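Local atomic coordinates of D-mannose isomerase (Marinomonas mediterranea, PDB entry 5X32), a protein that catalyses the reversible isomerisation of D-mannose to D-fructose and, less efficiently, of D-lyxose to D-xylulose. Residues A[294-299]-A[304-309]. Residues are numbered along the deposited sequence; the frame is centred on the assembly and turned at random.
Sequences LHYGYA and VCDPDK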
ATOM      1  N   LEU A 294     -10.284   3.995  13.126  1.00 52.34           N
ATOM      2  CA  LEU A 294      -9.252   5.013  13.230  1.00 51.03           C
ATOM      3  C   LEU A 294      -9.513   6.207  12.338  1.00 49.54           C
ATOM      4  O   LEU A 294      -9.826   6.085  11.146  1.00 54.33           O
ATOM      5  CB  LEU A 294      -7.871   4.452  12.894  1.00 52.33           C
ATOM      6  CG  LEU A 294      -7.397   3.274  13.731  1.00 53.66           C
ATOM      7  CD1 LEU A 294      -6.563   2.376  12.870  1.00 44.44           C
ATOM      8  CD2 LEU A 294      -6.628   3.764  14.979  1.00 53.79           C
ATOM      9  N   HIS A 295      -9.411   7.368  12.961  1.00 48.65           N
ATOM     10  CA  HIS A 295      -9.417   8.639  12.271  1.00 52.30           C
ATOM     11  C   HIS A 295      -8.229   8.753  11.332  1.00 52.47           C
ATOM     12  O   HIS A 295      -7.250   8.015  11.452  1.00 49.67           O
ATOM     13  CB  HIS A 295      -9.430   9.773  13.293  1.00 52.79           C
ATOM     14  CG  HIS A 295     -10.671   9.794  14.125  1.00 57.67           C
ATOM     15  ND1 HIS A 295     -10.665  10.088  15.468  1.00 60.50           N
ATOM     16  CD2 HIS A 295     -11.965   9.560  13.795  1.00 59.64           C
ATOM     17  CE1 HIS A 295     -11.900  10.021  15.934  1.00 63.85           C
ATOM     18  NE2 HIS A 295     -12.709   9.707  14.938  1.00 56.23           N
ATOM     19  N   TYR A 296      -8.327   9.676  10.385  1.00 52.97           N
ATOM     20  CA  TYR A 296      -7.341   9.779   9.325  1.00 58.09           C
ATOM     21  C   TYR A 296      -6.055  10.482   9.744  1.00 55.79           C
ATOM     22  O   TYR A 296      -4.978  10.127   9.288  1.00 60.05           O
ATOM     23  CB  TYR A 296      -7.959  10.510   8.141  1.00 57.19           C
ATOM     24  CG  TYR A 296      -7.135  10.493   6.881  1.00 52.90           C
ATOM     25  CD1 TYR A 296      -6.695   9.295   6.327  1.00 53.73           C
ATOM     26  CD2 TYR A 296      -6.830  11.672   6.230  1.00 49.66           C
ATOM     27  CE1 TYR A 296      -5.971   9.277   5.147  1.00 56.92           C
ATOM     28  CE2 TYR A 296      -6.106  11.669   5.059  1.00 60.96           C
ATOM     29  CZ  TYR A 296      -5.671  10.475   4.520  1.00 61.91           C
ATOM     30  OH  TYR A 296      -4.944  10.497   3.346  1.00 68.96           O
ATOM     31  N   GLY A 297      -6.161  11.467  10.623  1.00 56.84           N
ATOM     32  CA  GLY A 297      -4.992  12.230  10.994  1.00 61.23           C
ATOM     33  C   GLY A 297      -5.173  13.041  12.257  1.00 67.33           C
ATOM     34  O   GLY A 297      -6.272  13.545  12.543  1.00 67.02           O
ATOM     35  N   TYR A 298      -4.085  13.142  13.023  1.00 63.63           N
ATOM     36  CA  TYR A 298      -4.051  13.951  14.242  1.00 64.34           C
ATOM     37  C   TYR A 298      -2.830  14.862  14.233  1.00 64.62           C
ATOM     38  O   TYR A 298      -1.890  14.652  13.461  1.00 57.80           O
ATOM     39  CB  TYR A 298      -4.055  13.067  15.498  1.00 59.88           C
ATOM     40  CG  TYR A 298      -3.028  11.944  15.504  1.00 62.39           C
ATOM     41  CD1 TYR A 298      -1.681  12.195  15.756  1.00 57.90           C
ATOM     42  CD2 TYR A 298      -3.414  10.624  15.276  1.00 59.05           C
ATOM     43  CE1 TYR A 298      -0.743  11.168  15.762  1.00 51.43           C
ATOM     44  CE2 TYR A 298      -2.487   9.594  15.285  1.00 58.14           C
ATOM     45  CZ  TYR A 298      -1.151   9.875  15.538  1.00 56.53           C
ATOM     46  OH  TYR A 298      -0.233   8.850  15.546  1.00 55.30           O
ATOM     47  N   ALA A 299      -2.852  15.882  15.087  1.00 72.33           N
ATOM     48  CA  ALA A 299      -1.728  16.813  15.187  1.00 68.79           C
ATOM     49  C   ALA A 299      -0.633  16.192  16.036  1.00 66.02           C
ATOM     50  O   ALA A 299      -0.877  15.201  16.724  1.00 67.37           O
ATOM     51  CB  ALA A 299      -2.183  18.129  15.771  1.00 66.72           C
ATOM     52  N   VAL A 304      -7.132  15.065  17.237  1.00 69.44           N
ATOM     53  CA  VAL A 304      -7.626  14.581  15.946  1.00 66.98           C
ATOM     54  C   VAL A 304      -8.001  15.779  15.087  1.00 65.90           C
ATOM     55  O   VAL A 304      -8.821  16.599  15.481  1.00 68.03           O
ATOM     56  CB  VAL A 304      -8.851  13.647  16.090  1.00 63.25           C
ATOM     57  CG1 VAL A 304      -9.487  13.366  14.725  1.00 62.09           C
ATOM     58  CG2 VAL A 304      -8.464  12.346  16.787  1.00 57.31           C
ATOM     59  N   CYS A 305      -7.403  15.883  13.909  1.00 65.48           N
ATOM     60  CA  CYS A 305      -7.669  17.037  13.065  1.00 67.83           C
ATOM     61  C   CYS A 305      -8.294  16.679  11.707  1.00 65.53           C
ATOM     62  O   CYS A 305      -8.635  17.565  10.927  1.00 65.42           O
ATOM     63  CB  CYS A 305      -6.387  17.846  12.906  1.00 67.58           C
ATOM     64  SG  CYS A 305      -5.017  16.889  12.299  1.00 79.82           S
ATOM     65  N   ASP A 306      -8.462  15.382  11.458  1.00 65.39           N
ATOM     66  CA  ASP A 306      -9.247  14.873  10.333  1.00 61.55           C
ATOM     67  C   ASP A 306      -9.900  13.570  10.770  1.00 53.82           C
ATOM     68  O   ASP A 306      -9.248  12.536  10.861  1.00 54.62           O
ATOM     69  CB  ASP A 306      -8.354  14.646   9.104  1.00 62.25           C
ATOM     70  CG  ASP A 306      -9.139  14.227   7.843  1.00 66.24           C
ATOM     71  OD1 ASP A 306     -10.349  13.875   7.922  1.00 59.43           O
ATOM     72  OD2 ASP A 306      -8.510  14.236   6.754  1.00 70.45           O
ATOM     73  N   PRO A 307     -11.203  13.606  11.015  1.00 52.90           N
ATOM     74  CA  PRO A 307     -11.840  12.437  11.622  1.00 58.24           C
ATOM     75  C   PRO A 307     -12.378  11.406  10.646  1.00 58.76           C
ATOM     76  O   PRO A 307     -12.943  10.403  11.088  1.00 61.05           O
ATOM     77  CB  PRO A 307     -12.982  13.060  12.417  1.00 58.04           C
ATOM     78  CG  PRO A 307     -13.333  14.287  11.636  1.00 51.85           C
ATOM     79  CD  PRO A 307     -12.061  14.800  11.053  1.00 58.38           C
ATOM     80  N   ASP A 308     -12.191  11.624   9.351  1.00 59.67           N
ATOM     81  CA  ASP A 308     -12.716  10.679   8.375  1.00 63.45           C
ATOM     82  C   ASP A 308     -12.074   9.313   8.528  1.00 61.22           C
ATOM     83  O   ASP A 308     -10.920   9.186   8.962  1.00 61.77           O
ATOM     84  CB  ASP A 308     -12.524  11.201   6.948  1.00 63.65           C
ATOM     85  CG  ASP A 308     -13.509  12.288   6.600  1.00 65.75           C
ATOM     86  OD1 ASP A 308     -14.602  12.297   7.208  1.00 68.25           O
ATOM     87  OD2 ASP A 308     -13.197  13.129   5.730  1.00 66.76           O
ATOM     88  N   LYS A 309     -12.843   8.291   8.175  1.00 53.13           N
ATOM     89  CA  LYS A 309     -12.383   6.922   8.305  1.00 56.08           C
ATOM     90  C   LYS A 309     -12.124   6.260   6.935  1.00 52.11           C
ATOM     91  O   LYS A 309     -13.042   6.019   6.154  1.00 56.77           O
ATOM     92  CB  LYS A 309     -13.383   6.152   9.157  1.00 55.78           C
ATOM     93  CG  LYS A 309     -13.655   6.903  10.457  1.00 58.04           C
ATOM     94  CD  LYS A 309     -13.944   5.994  11.638  1.00 59.10           C
ATOM     95  CE  LYS A 309     -15.149   6.495  12.431  1.00 56.78           C
ATOM     96  NZ  LYS A 309     -15.146   7.959  12.541  1.00 59.09           N
TER
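Gly297 and Asp306 hold the two arms of a beta hairpin together through their backbones. Gly297 O accepts two N-H groups, from Cys305 N at 2.9 Å and from Asp306 N at 3.1 Å. Asp306 O likewise serves two donors: Gly297 N lies in the carbonyl plane on a lone pair, at 3.3 Å, while the bond from Tyr296 N is weak. Each pattern sets two residues against one, a classic beta bulge. Asp306 also opens an Asx turn: Asp308 N donates to its OD1 at 3.2 Å.

Nonpolar contacts gather around His295. Pro307 CB sits over one face of the imidazole in a CH-pi contact, 4.3 Å from the ring centroid. Val304 comes in obliquely, its CG2 3.4 Å from His295 ND1. With an alanine at His295, Pro307 CB would probably lose the ring face it rests on, and the Val304 methyls their contact with ND1.

Polar side chains finish the contact. Lys309 NZ lies at the edge of the His295 ring, with Glu362 O as a partner. Asp288 OD2 serves both, by a salt bridge to NZ and a weak hydrogen bond with His295 NE2. With CG anti to the backbone N (chi1 -170°), Tyr296 turns a ring edge to Asp306: CD2 is near OD2, and ring and carboxylate stand 76° apart. Tyr310 stacks on the same ring.

The Tyr296 side chain is about 6 Å from that of His251, a proton donor/acceptor by similarity. Two carbonyls with two donors each thus hold the hairpin by its backbone, consistent with keeping Tyr296 beside the probable catalytic site.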